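Long-range contacts in thioredoxin (TrxA-1) (Sulfolobus solfataricus, PDB 3TCO), which probably reduces disulfide bonds in other proteins, as thioredoxins do, through a redox-active pair of cysteines: residues N21-V26 with G52-G57; E31-C36 with N75-L80; K44-K49 with T99-V104. One frame throughout, in Å; residues are numbered along the deposited sequence.

From the N terminus, strand 23-29 runs into helix 34-49 and then strand 55-60; contact 1 (N21-V26 with G52-G57) closes this beta-alpha-beta unit by laying its two strands side by side. Contact 2 joins the cysteine-bearing start of the same helix to the loop leading into strand 78-83. Contact 3, the widest closure, brings the end of that helix against helix 97-107. Each pair of contacts crosses along the chain, and none nests. A probable hydrogen bond from Val26 N to Leu80 O ties contact 1 to strand 78-83, while Phe56 and Leu25 of contact 1 pack on Val46, Ala47, Leu100 and Val104 of contact 3.

Contact 1 (N21-V26 with G52-G57); sequences NKLVLV and GKAVFG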
ATOM      1  N   ASN A  21       8.629   0.138  10.884  1.00 16.68           N
ATOM      2  CA  ASN A  21       7.782   1.325  10.792  1.00 16.22           C
ATOM      3  C   ASN A  21       6.439   0.929  11.402  1.00 16.68           C
ATOM      4  O   ASN A  21       5.923  -0.152  11.107  1.00 15.70           O
ATOM      5  CB  ASN A  21       7.605   1.751   9.332  1.00 16.06           C
ATOM      6  CG  ASN A  21       8.856   2.381   8.752  1.00 15.31           C
ATOM      7  OD1 ASN A  21       9.209   3.501   9.107  1.00 16.39           O
ATOM      8  ND2 ASN A  21       9.542   1.654   7.868  1.00 12.99           N
ATOM      9  N   LYS A  22       5.876   1.779  12.259  1.00 15.52           N
ATOM     10  CA  LYS A  22       4.603   1.446  12.891  1.00 16.50           C
ATOM     11  C   LYS A  22       3.470   1.157  11.910  1.00 15.50           C
ATOM     12  O   LYS A  22       2.791   0.143  12.031  1.00 13.55           O
ATOM     13  CB  LYS A  22       4.157   2.553  13.854  1.00 19.24           C
ATOM     14  CG  LYS A  22       2.752   2.308  14.396  1.00 21.76           C
ATOM     15  CD  LYS A  22       2.305   3.381  15.387  1.00 25.70           C
ATOM     16  CE  LYS A  22       0.885   3.093  15.855  1.00 28.43           C
ATOM     17  NZ  LYS A  22       0.464   3.956  16.990  1.00 31.62           N
ATOM     18  N   LEU A  23       3.253   2.059  10.955  1.00 14.69           N
ATOM     19  CA  LEU A  23       2.194   1.875   9.976  1.00 13.07           C
ATOM     20  C   LEU A  23       2.748   1.889   8.566  1.00 13.21           C
ATOM     21  O   LEU A  23       3.395   2.858   8.138  1.00 13.26           O
ATOM     22  CB  LEU A  23       1.120   2.971  10.113  1.00 12.97           C
ATOM     23  CG  LEU A  23       0.095   3.045   8.966  1.00 12.99           C
ATOM     24  CD1 LEU A  23      -0.760   1.765   8.941  1.00 12.34           C
ATOM     25  CD2 LEU A  23      -0.819   4.259   9.144  1.00 13.21           C
ATOM     26  N   VAL A  24       2.475   0.813   7.836  1.00 12.63           N
ATOM     27  CA  VAL A  24       2.941   0.697   6.464  1.00 12.19           C
ATOM     28  C   VAL A  24       1.806   0.194   5.582  1.00 12.40           C
ATOM     29  O   VAL A  24       1.183  -0.830   5.881  1.00 12.78           O
ATOM     30  CB  VAL A  24       4.120  -0.296   6.335  1.00 13.51           C
ATOM     31  CG1 VAL A  24       4.585  -0.358   4.874  1.00 14.28           C
ATOM     32  CG2 VAL A  24       5.297   0.140   7.229  1.00 11.09           C
ATOM     33  N   LEU A  25       1.525   0.938   4.517  1.00 11.59           N
ATOM     34  CA  LEU A  25       0.486   0.556   3.565  1.00 12.56           C
ATOM     35  C   LEU A  25       1.190   0.094   2.306  1.00 12.20           C
ATOM     36  O   LEU A  25       2.286   0.557   1.992  1.00 11.53           O
ATOM     37  CB  LEU A  25      -0.443   1.737   3.239  1.00 12.09           C
ATOM     38  CG  LEU A  25      -1.310   2.246   4.396  1.00 13.40           C
ATOM     39  CD1 LEU A  25      -0.538   3.301   5.194  1.00 13.35           C
ATOM     40  CD2 LEU A  25      -2.589   2.854   3.837  1.00 13.78           C
ATOM     41  N   VAL A  26       0.561  -0.820   1.579  1.00 12.42           N
ATOM     42  CA  VAL A  26       1.168  -1.337   0.362  1.00 13.71           C
ATOM     43  C   VAL A  26       0.148  -1.393  -0.762  1.00 14.29           C
ATOM     44  O   VAL A  26      -0.752  -2.229  -0.740  1.00 16.19           O
ATOM     45  CB  VAL A  26       1.742  -2.771   0.573  1.00 15.30           C
ATOM     46  CG1 VAL A  26       2.499  -3.213  -0.686  1.00 15.37           C
ATOM     47  CG2 VAL A  26       2.661  -2.807   1.788  1.00 13.71           C
ATOM     48  N   GLY A  52       5.987  11.527   6.332  1.00 17.87           N
ATOM     49  CA  GLY A  52       6.759  11.398   7.553  1.00 17.74           C
ATOM     50  C   GLY A  52       6.098  10.646   8.693  1.00 16.96           C
ATOM     51  O   GLY A  52       6.757  10.323   9.683  1.00 16.92           O
ATOM     52  N   LYS A  53       4.815  10.327   8.557  1.00 15.32           N
ATOM     53  CA  LYS A  53       4.092   9.657   9.634  1.00 16.32           C
ATOM     54  C   LYS A  53       3.788   8.177   9.422  1.00 14.39           C
ATOM     55  O   LYS A  53       3.640   7.427  10.388  1.00 14.46           O
ATOM     56  CB  LYS A  53       2.794  10.420   9.922  1.00 16.57           C
ATOM     57  CG  LYS A  53       3.024  11.899  10.257  1.00 22.43           C
ATOM     58  CD  LYS A  53       1.733  12.584  10.703  1.00 25.94           C
ATOM     59  CE  LYS A  53       2.005  13.994  11.228  1.00 27.25           C
ATOM     60  NZ  LYS A  53       2.564  14.909  10.182  1.00 30.15           N
ATOM     61  N   ALA A  54       3.665   7.773   8.164  1.00 13.55           N
ATOM     62  CA  ALA A  54       3.410   6.375   7.813  1.00 11.84           C
ATOM     63  C   ALA A  54       4.019   6.158   6.448  1.00 12.81           C
ATOM     64  O   ALA A  54       4.150   7.107   5.674  1.00 14.63           O
ATOM     65  CB  ALA A  54       1.926   6.083   7.760  1.00 10.42           C
ATOM     66  N   VAL A  55       4.398   4.917   6.155  1.00 12.32           N
ATOM     67  CA  VAL A  55       5.002   4.604   4.873  1.00 11.17           C
ATOM     68  C   VAL A  55       3.958   4.085   3.895  1.00 13.38           C
ATOM     69  O   VAL A  55       3.186   3.171   4.209  1.00 11.06           O
ATOM     70  CB  VAL A  55       6.126   3.559   5.038  1.00 13.36           C
ATOM     71  CG1 VAL A  55       6.716   3.189   3.659  1.00 11.90           C
ATOM     72  CG2 VAL A  55       7.213   4.121   5.962  1.00 12.14           C
ATOM     73  N   PHE A  56       3.911   4.718   2.728  1.00 12.92           N
ATOM     74  CA  PHE A  56       2.974   4.333   1.688  1.00 14.30           C
ATOM     75  C   PHE A  56       3.750   3.634   0.577  1.00 12.56           C
ATOM     76  O   PHE A  56       4.203   4.256  -0.383  1.00 11.47           O
ATOM     77  CB  PHE A  56       2.229   5.561   1.144  1.00 13.00           C
ATOM     78  CG  PHE A  56       1.187   6.111   2.101  1.00 14.18           C
ATOM     79  CD1 PHE A  56       1.567   6.674   3.314  1.00 12.61           C
ATOM     80  CD2 PHE A  56      -0.168   6.052   1.789  1.00 14.71           C
ATOM     81  CE1 PHE A  56       0.613   7.172   4.208  1.00 12.52           C
ATOM     82  CE2 PHE A  56      -1.137   6.550   2.681  1.00 15.08           C
ATOM     83  CZ  PHE A  56      -0.747   7.109   3.887  1.00 12.23           C
ATOM     84  N   GLY A  57       3.887   2.328   0.731  1.00 12.38           N
ATOM     85  CA  GLY A  57       4.613   1.543  -0.241  1.00 12.84           C
ATOM     86  C   GLY A  57       3.767   1.189  -1.447  1.00 13.99           C
ATOM     87  O   GLY A  57       2.540   1.292  -1.421  1.00 13.09           O
TER
HETATM   88  O   HOH W   1       4.469   4.790  11.095  1.00 15.20           O
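Val55 and Leu25 bury more surface than any other residue in this parallel pairing of strands 23-29 and 55-60, neighbours in the sheet of the thioredoxin fold. Val55 is gripped by both its backbone polar groups: its N donates to Leu23 O at 3.0 Å, and its O receives Leu25 N at 2.8 Å in a nearly straight bond (171° at the hydrogen). Gly57 N continues the ladder to Leu25 O at 2.7 Å, with a more bent approach (141°). A CB on Gly57 would lie tight against that same oxygen. Val55 CG2, anti to the carbonyl carbon, meets Asn21 CG at 3.7 Å, the two side chains crossing at about a right angle; Asn21 ND2 is held by Val17 O. Val24 lies alongside Val55, pointing the same way, and both touch helix 14-20. The other face of the sheet bears Leu25 and Phe56, also side by side. There Leu25 CD1 sits over the centre of the Phe56 ring, 4.0 Å from its centroid, in a CH-pi contact, while Tyr43 meets the ring edge-to-face. Before the ladder begins, a water links Leu23 N to Lys53 O. The chemistry divides plainly: directional backbone bonds fix the register, and apolar side chains on both faces bind the strand pair to the helices covering it.

Contact 2 (E31-C36 with N75-L80); sequences EWCAPC and NIPTTL
Cys36 and Pro77 are the nearest backbone neighbours, their CA atoms 5.2 Å apart, where the first turn of helix 34-49 faces the loop entering strand 78-83. This is the redox centre of the thioredoxin fold: a CxxC pair at a helix start, with a cis-proline loop against it. Cys33 occupies the N-cap position, the peptide bond between Ile76 and Pro77 is cis, and the two segments meet through side chains and sulfur. Cys33 SG and Cys36 SG are joined in a disulfide of 2.1 Å, so the site is oxidised here. The disulfide rests on both residues of the cis bond. Cys36 SG lies 3.6 Å from Pro77 CD, and that same ring carbon is touched from the helix side by Pro35 CB, also at 3.6 Å. Cys33 SG is 3.8 Å from Ile76 CG1. That carbon lies between the backbone N and the carbonyl carbon (chi1 54°), a crowded position that puts it beside both sulfurs. Beyond it, Ile76 CD1 reaches Cys33 CB at 3.7 Å and also meets the six-membered part of the Trp32 indole, closest to CH2 at 3.7 Å. The two side chains cross at about a right angle, and the methyl approaches the ring obliquely. Trp32 NE1 donates to Asp62 OD2, which probably helps to fix the turn of the indole. Ile76 and Pro77 thus line one side of the disulfide with their side chains and with the backbone of the cis peptide, as in other thioredoxins, where the cis-proline loop lies beside the redox-active cysteines. The loop is braced from within by Thr78 OG1, which donates to Asn75 O at 2.6 Å, tilted 23° from the carbonyl plane.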
ATOM      1  N   GLU A  31       0.637  -1.537 -14.231  1.00 19.72           N
ATOM      2  CA  GLU A  31       0.311  -0.497 -15.208  1.00 22.12           C
ATOM      3  C   GLU A  31      -0.882  -0.798 -16.132  1.00 21.06           C
ATOM      4  O   GLU A  31      -1.553   0.121 -16.607  1.00 20.74           O
ATOM      5  CB  GLU A  31       1.544  -0.182 -16.065  1.00 24.85           C
ATOM      6  CG  GLU A  31       1.572   1.255 -16.561  1.00 31.41           C
ATOM      7  CD  GLU A  31       2.660   1.509 -17.585  1.00 34.48           C
ATOM      8  OE1 GLU A  31       3.764   0.934 -17.445  1.00 36.59           O
ATOM      9  OE2 GLU A  31       2.418   2.296 -18.527  1.00 38.37           O
ATOM     10  N   TRP A  32      -1.150  -2.076 -16.376  1.00 18.82           N
ATOM     11  CA  TRP A  32      -2.243  -2.468 -17.269  1.00 18.96           C
ATOM     12  C   TRP A  32      -3.615  -2.474 -16.606  1.00 19.15           C
ATOM     13  O   TRP A  32      -4.628  -2.761 -17.254  1.00 16.34           O
ATOM     14  CB  TRP A  32      -1.977  -3.868 -17.822  1.00 15.59           C
ATOM     15  CG  TRP A  32      -1.541  -4.850 -16.762  1.00 15.83           C
ATOM     16  CD1 TRP A  32      -0.271  -5.297 -16.536  1.00 14.93           C
ATOM     17  CD2 TRP A  32      -2.384  -5.558 -15.839  1.00 17.29           C
ATOM     18  NE1 TRP A  32      -0.270  -6.248 -15.548  1.00 16.11           N
ATOM     19  CE2 TRP A  32      -1.552  -6.430 -15.099  1.00 16.87           C
ATOM     20  CE3 TRP A  32      -3.761  -5.544 -15.572  1.00 15.51           C
ATOM     21  CZ2 TRP A  32      -2.050  -7.287 -14.106  1.00 18.42           C
ATOM     22  CZ3 TRP A  32      -4.260  -6.397 -14.585  1.00 18.36           C
ATOM     23  CH2 TRP A  32      -3.402  -7.258 -13.864  1.00 16.95           C
ATOM     24  N   CYS A  33      -3.638  -2.168 -15.316  1.00 17.74           N
ATOM     25  CA  CYS A  33      -4.860  -2.193 -14.534  1.00 17.48           C
ATOM     26  C   CYS A  33      -5.543  -0.827 -14.473  1.00 18.74           C
ATOM     27  O   CYS A  33      -5.021   0.121 -13.885  1.00 18.20           O
ATOM     28  CB  CYS A  33      -4.513  -2.751 -13.146  1.00 19.11           C
ATOM     29  SG  CYS A  33      -5.635  -2.409 -11.753  1.00 20.82           S
ATOM     30  N   ALA A  34      -6.710  -0.741 -15.113  1.00 18.51           N
ATOM     31  CA  ALA A  34      -7.484   0.497 -15.179  1.00 18.74           C
ATOM     32  C   ALA A  34      -7.825   1.074 -13.800  1.00 19.39           C
ATOM     33  O   ALA A  34      -7.537   2.240 -13.540  1.00 20.26           O
ATOM     34  CB  ALA A  34      -8.770   0.270 -15.981  1.00 18.07           C
ATOM     35  N   PRO A  35      -8.453   0.272 -12.914  1.00 18.80           N
ATOM     36  CA  PRO A  35      -8.818   0.724 -11.565  1.00 19.60           C
ATOM     37  C   PRO A  35      -7.584   1.207 -10.789  1.00 19.34           C
ATOM     38  O   PRO A  35      -7.664   2.141  -9.985  1.00 18.74           O
ATOM     39  CB  PRO A  35      -9.425  -0.524 -10.920  1.00 20.69           C
ATOM     40  CG  PRO A  35      -9.899  -1.344 -12.073  1.00 21.12           C
ATOM     41  CD  PRO A  35      -8.840  -1.138 -13.116  1.00 20.06           C
ATOM     42  N   CYS A  36      -6.445   0.561 -11.018  1.00 18.73           N
ATOM     43  CA  CYS A  36      -5.211   0.950 -10.336  1.00 19.51           C
ATOM     44  C   CYS A  36      -4.803   2.346 -10.750  1.00 20.78           C
ATOM     45  O   CYS A  36      -4.392   3.162  -9.927  1.00 20.65           O
ATOM     46  CB  CYS A  36      -4.060   0.000 -10.685  1.00 19.03           C
ATOM     47  SG  CYS A  36      -4.304  -1.761 -10.304  1.00 21.71           S
ATOM     48  N   ASN A  75      -6.710  -9.965  -6.792  1.00 27.79           N
ATOM     49  CA  ASN A  75      -7.294  -8.861  -7.547  1.00 26.35           C
ATOM     50  C   ASN A  75      -6.558  -7.567  -7.208  1.00 24.32           C
ATOM     51  O   ASN A  75      -6.066  -7.394  -6.094  1.00 23.75           O
ATOM     52  CB  ASN A  75      -8.774  -8.695  -7.193  1.00 28.41           C
ATOM     53  CG  ASN A  75      -9.638  -9.824  -7.723  1.00 29.80           C
ATOM     54  OD1 ASN A  75     -10.073  -9.801  -8.876  1.00 31.92           O
ATOM     55  ND2 ASN A  75      -9.878 -10.823  -6.887  1.00 30.21           N
ATOM     56  N   ILE A  76      -6.463  -6.666  -8.172  1.00 21.84           N
ATOM     57  CA  ILE A  76      -5.821  -5.389  -7.915  1.00 19.90           C
ATOM     58  C   ILE A  76      -6.739  -4.294  -8.446  1.00 19.79           C
ATOM     59  O   ILE A  76      -7.516  -4.517  -9.375  1.00 19.12           O
ATOM     60  CB  ILE A  76      -4.410  -5.274  -8.574  1.00 19.74           C
ATOM     61  CG1 ILE A  76      -4.482  -5.576 -10.075  1.00 18.64           C
ATOM     62  CG2 ILE A  76      -3.421  -6.221  -7.872  1.00 18.94           C
ATOM     63  CD1 ILE A  76      -3.201  -5.248 -10.810  1.00 15.76           C
ATOM     64  N   PRO A  77      -6.641  -3.089  -7.870  1.00 18.82           N
ATOM     65  CA  PRO A  77      -5.682  -2.858  -6.785  1.00 17.85           C
ATOM     66  C   PRO A  77      -6.079  -3.465  -5.450  1.00 17.94           C
ATOM     67  O   PRO A  77      -7.249  -3.750  -5.207  1.00 19.40           O
ATOM     68  CB  PRO A  77      -5.596  -1.340  -6.716  1.00 18.41           C
ATOM     69  CG  PRO A  77      -6.969  -0.890  -7.155  1.00 17.41           C
ATOM     70  CD  PRO A  77      -7.293  -1.835  -8.296  1.00 17.80           C
ATOM     71  N   THR A  78      -5.077  -3.698  -4.608  1.00 16.92           N
ATOM     72  CA  THR A  78      -5.279  -4.201  -3.255  1.00 16.35           C
ATOM     73  C   THR A  78      -4.329  -3.396  -2.386  1.00 15.97           C
ATOM     74  O   THR A  78      -3.168  -3.202  -2.744  1.00 16.65           O
ATOM     75  CB  THR A  78      -4.905  -5.686  -3.090  1.00 17.12           C
ATOM     76  OG1 THR A  78      -5.907  -6.505  -3.709  1.00 17.26           O
ATOM     77  CG2 THR A  78      -4.812  -6.032  -1.607  1.00 14.70           C
ATOM     78  N   THR A  79      -4.819  -2.925  -1.247  1.00 16.20           N
ATOM     79  CA  THR A  79      -3.979  -2.154  -0.349  1.00 14.50           C
ATOM     80  C   THR A  79      -3.831  -2.912   0.963  1.00 14.18           C
ATOM     81  O   THR A  79      -4.779  -3.007   1.752  1.00 15.59           O
ATOM     82  CB  THR A  79      -4.600  -0.766  -0.068  1.00 15.53           C
ATOM     83  OG1 THR A  79      -4.808  -0.070  -1.306  1.00 14.04           O
ATOM     84  CG2 THR A  79      -3.672   0.056   0.782  1.00 15.55           C
ATOM     85  N   LEU A  80      -2.646  -3.474   1.179  1.00 12.26           N
ATOM     86  CA  LEU A  80      -2.351  -4.205   2.404  1.00 12.67           C
ATOM     87  C   LEU A  80      -2.053  -3.165   3.469  1.00 13.69           C
ATOM     88  O   LEU A  80      -1.460  -2.121   3.164  1.00 11.87           O
ATOM     89  CB  LEU A  80      -1.103  -5.069   2.219  1.00 12.82           C
ATOM     90  CG  LEU A  80      -1.117  -6.036   1.027  1.00 12.85           C
ATOM     91  CD1 LEU A  80       0.257  -6.720   0.907  1.00 14.61           C
ATOM     92  CD2 LEU A  80      -2.237  -7.051   1.226  1.00 13.90           C
TER

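Contact 3 (K44-K49 with T99-V104); sequences KKVAEK and TLESTV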
ATOM      1  N   LYS A  44      -1.471   8.502  -3.679  1.00 16.35           N
ATOM      2  CA  LYS A  44      -0.368   9.463  -3.591  1.00 18.60           C
ATOM      3  C   LYS A  44      -0.742  10.711  -2.779  1.00 18.39           C
ATOM      4  O   LYS A  44       0.050  11.207  -1.966  1.00 16.51           O
ATOM      5  CB  LYS A  44       0.056   9.877  -4.996  1.00 20.86           C
ATOM      6  CG  LYS A  44       0.842   8.796  -5.715  1.00 25.59           C
ATOM      7  CD  LYS A  44       1.079   9.146  -7.178  1.00 28.93           C
ATOM      8  CE  LYS A  44       1.962   8.107  -7.846  1.00 30.01           C
ATOM      9  NZ  LYS A  44       2.362   8.578  -9.196  1.00 33.33           N
ATOM     10  N   LYS A  45      -1.954  11.206  -3.007  1.00 16.56           N
ATOM     11  CA  LYS A  45      -2.445  12.379  -2.292  1.00 19.22           C
ATOM     12  C   LYS A  45      -2.505  12.133  -0.779  1.00 17.84           C
ATOM     13  O   LYS A  45      -2.079  12.978   0.019  1.00 18.49           O
ATOM     14  CB  LYS A  45      -3.835  12.759  -2.814  1.00 21.38           C
ATOM     15  CG  LYS A  45      -4.443  13.952  -2.092  1.00 27.43           C
ATOM     16  CD  LYS A  45      -5.622  14.515  -2.865  1.00 30.42           C
ATOM     17  CE  LYS A  45      -6.086  15.842  -2.266  1.00 32.42           C
ATOM     18  NZ  LYS A  45      -6.979  16.590  -3.200  1.00 33.72           N
ATOM     19  N   VAL A  46      -3.033  10.982  -0.375  1.00 15.73           N
ATOM     20  CA  VAL A  46      -3.109  10.673   1.044  1.00 16.12           C
ATOM     21  C   VAL A  46      -1.709  10.451   1.616  1.00 16.00           C
ATOM     22  O   VAL A  46      -1.415  10.881   2.737  1.00 15.06           O
ATOM     23  CB  VAL A  46      -4.015   9.445   1.303  1.00 16.16           C
ATOM     24  CG1 VAL A  46      -4.031   9.092   2.803  1.00 15.10           C
ATOM     25  CG2 VAL A  46      -5.449   9.776   0.846  1.00 17.56           C
ATOM     26  N   ALA A  47      -0.836   9.811   0.844  1.00 14.99           N
ATOM     27  CA  ALA A  47       0.529   9.572   1.307  1.00 15.16           C
ATOM     28  C   ALA A  47       1.218  10.912   1.603  1.00 15.39           C
ATOM     29  O   ALA A  47       1.998  11.027   2.553  1.00 14.36           O
ATOM     30  CB  ALA A  47       1.328   8.793   0.259  1.00 15.60           C
ATOM     31  N   GLU A  48       0.928  11.917   0.780  1.00 15.97           N
ATOM     32  CA  GLU A  48       1.509  13.241   0.973  1.00 18.39           C
ATOM     33  C   GLU A  48       0.939  13.863   2.258  1.00 18.50           C
ATOM     34  O   GLU A  48       1.666  14.483   3.038  1.00 19.13           O
ATOM     35  CB  GLU A  48       1.185  14.120  -0.240  1.00 20.60           C
ATOM     36  CG  GLU A  48       1.613  15.576  -0.125  1.00 24.16           C
ATOM     37  CD  GLU A  48       3.099  15.761   0.130  1.00 28.25           C
ATOM     38  OE1 GLU A  48       3.913  14.932  -0.329  1.00 29.36           O
ATOM     39  OE2 GLU A  48       3.458  16.761   0.783  1.00 32.29           O
ATOM     40  N   LYS A  49      -0.359  13.697   2.484  1.00 18.33           N
ATOM     41  CA  LYS A  49      -0.975  14.250   3.687  1.00 18.43           C
ATOM     42  C   LYS A  49      -0.319  13.700   4.945  1.00 19.08           C
ATOM     43  O   LYS A  49      -0.208  14.410   5.952  1.00 18.80           O
ATOM     44  CB  LYS A  49      -2.469  13.934   3.741  1.00 22.13           C
ATOM     45  CG  LYS A  49      -3.325  14.632   2.692  1.00 25.14           C
ATOM     46  CD  LYS A  49      -4.810  14.457   3.020  1.00 28.08           C
ATOM     47  CE  LYS A  49      -5.691  15.156   1.994  1.00 30.29           C
ATOM     48  NZ  LYS A  49      -7.142  15.104   2.372  1.00 32.03           N
ATOM     49  N   THR A  99     -12.271   6.736   3.181  1.00 18.80           N
ATOM     50  CA  THR A  99     -11.965   5.471   3.837  1.00 19.60           C
ATOM     51  C   THR A  99     -10.458   5.309   4.075  1.00 20.25           C
ATOM     52  O   THR A  99     -10.032   4.844   5.132  1.00 18.90           O
ATOM     53  CB  THR A  99     -12.471   4.283   2.999  1.00 21.64           C
ATOM     54  OG1 THR A  99     -13.893   4.385   2.860  1.00 21.34           O
ATOM     55  CG2 THR A  99     -12.128   2.953   3.682  1.00 23.20           C
ATOM     56  N   LEU A 100      -9.654   5.701   3.093  1.00 19.08           N
ATOM     57  CA  LEU A 100      -8.205   5.584   3.215  1.00 20.01           C
ATOM     58  C   LEU A 100      -7.641   6.496   4.325  1.00 19.48           C
ATOM     59  O   LEU A 100      -6.811   6.067   5.138  1.00 19.09           O
ATOM     60  CB  LEU A 100      -7.555   5.906   1.863  1.00 19.62           C
ATOM     61  CG  LEU A 100      -6.045   5.686   1.732  1.00 21.10           C
ATOM     62  CD1 LEU A 100      -5.707   4.237   2.082  1.00 21.12           C
ATOM     63  CD2 LEU A 100      -5.603   6.033   0.304  1.00 19.58           C
ATOM     64  N   GLU A 101      -8.095   7.745   4.370  1.00 19.50           N
ATOM     65  CA  GLU A 101      -7.623   8.685   5.388  1.00 19.58           C
ATOM     66  C   GLU A 101      -8.115   8.256   6.766  1.00 19.47           C
ATOM     67  O   GLU A 101      -7.395   8.372   7.769  1.00 20.18           O
ATOM     68  CB  GLU A 101      -8.120  10.103   5.061  1.00 20.94           C
ATOM     69  CG  GLU A 101      -7.605  10.598   3.724  1.00 21.78           C
ATOM     70  CD  GLU A 101      -8.238  11.902   3.267  1.00 25.19           C
ATOM     71  OE1 GLU A 101      -9.428  12.142   3.570  1.00 25.07           O
ATOM     72  OE2 GLU A 101      -7.546  12.671   2.568  1.00 25.65           O
ATOM     73  N   SER A 102      -9.346   7.757   6.810  1.00 18.30           N
ATOM     74  CA  SER A 102      -9.955   7.298   8.051  1.00 19.78           C
ATOM     75  C   SER A 102      -9.168   6.115   8.619  1.00 20.22           C
ATOM     76  O   SER A 102      -8.922   6.030   9.833  1.00 18.96           O
ATOM     77  CB  SER A 102     -11.406   6.881   7.788  1.00 21.23           C
ATOM     78  OG  SER A 102     -12.045   6.500   8.988  1.00 26.88           O
ATOM     79  N   THR A 103      -8.762   5.210   7.730  1.00 18.75           N
ATOM     80  CA  THR A 103      -8.008   4.029   8.133  1.00 19.17           C
ATOM     81  C   THR A 103      -6.643   4.416   8.692  1.00 18.28           C
ATOM     82  O   THR A 103      -6.212   3.899   9.731  1.00 18.77           O
ATOM     83  CB  THR A 103      -7.819   3.077   6.943  1.00 19.16           C
ATOM     84  OG1 THR A 103      -9.103   2.685   6.453  1.00 18.86           O
ATOM     85  CG2 THR A 103      -7.056   1.838   7.369  1.00 19.20           C
ATOM     86  N   VAL A 104      -5.965   5.326   8.006  1.00 16.91           N
ATOM     87  CA  VAL A 104      -4.660   5.789   8.459  1.00 17.71           C
ATOM     88  C   VAL A 104      -4.772   6.432   9.846  1.00 19.63           C
ATOM     89  O   VAL A 104      -4.039   6.069  10.778  1.00 18.31           O
ATOM     90  CB  VAL A 104      -4.065   6.808   7.468  1.00 18.70           C
ATOM     91  CG1 VAL A 104      -2.797   7.432   8.041  1.00 19.08           C
ATOM     92  CG2 VAL A 104      -3.763   6.108   6.136  1.00 16.34           C
TER
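Val46 and Glu101 have the nearest CA atoms of segments 44-49 and 99-104, parts of helix 34-49 and helix 97-107, which lie on the same side of the central sheet in the thioredoxin fold. The axes of these two segments run the same general way, 32° apart and 10.4 Å at closest approach, a spacing filled by a few side chains. Val46 points directly at the other helix and is the hub. Its CG2, anti to the carbonyl carbon, touches Leu100 CD2 at 3.8 Å and Glu101 CG at 3.7 Å, and in both cases the side chains cross obliquely. The aliphatic part of Glu101 thus serves as apolar packing: its CG, anti to the carbonyl carbon (chi1 -61°), lies against the Val46 methyls, and the extended chain beyond it carries the carboxylate past Val46 to the exposed Lys49. Lys49, itself stretched out from CG onward, brings NZ to Glu101 OE2 in a salt bridge; the modelled 2.5 Å is very short, and the exact length is doubtful. Glu97 lies near both: its OE2 is a long, weak ion partner of Lys49 NZ and a close like charge to Glu101 OE2, so the lysine probably eases the repulsion between the two carboxylates. An alanine in place of Glu101 would probably leave Lys49 with the weak pairing to Glu97 and open a gap beside the Val46 methyls where CG had lain. Towards the sheet, Leu100 rests on Leu25, and Val46 and Val104 on Phe56. Val46 CG1 also comes within 4.5 Å of Val104 CG2.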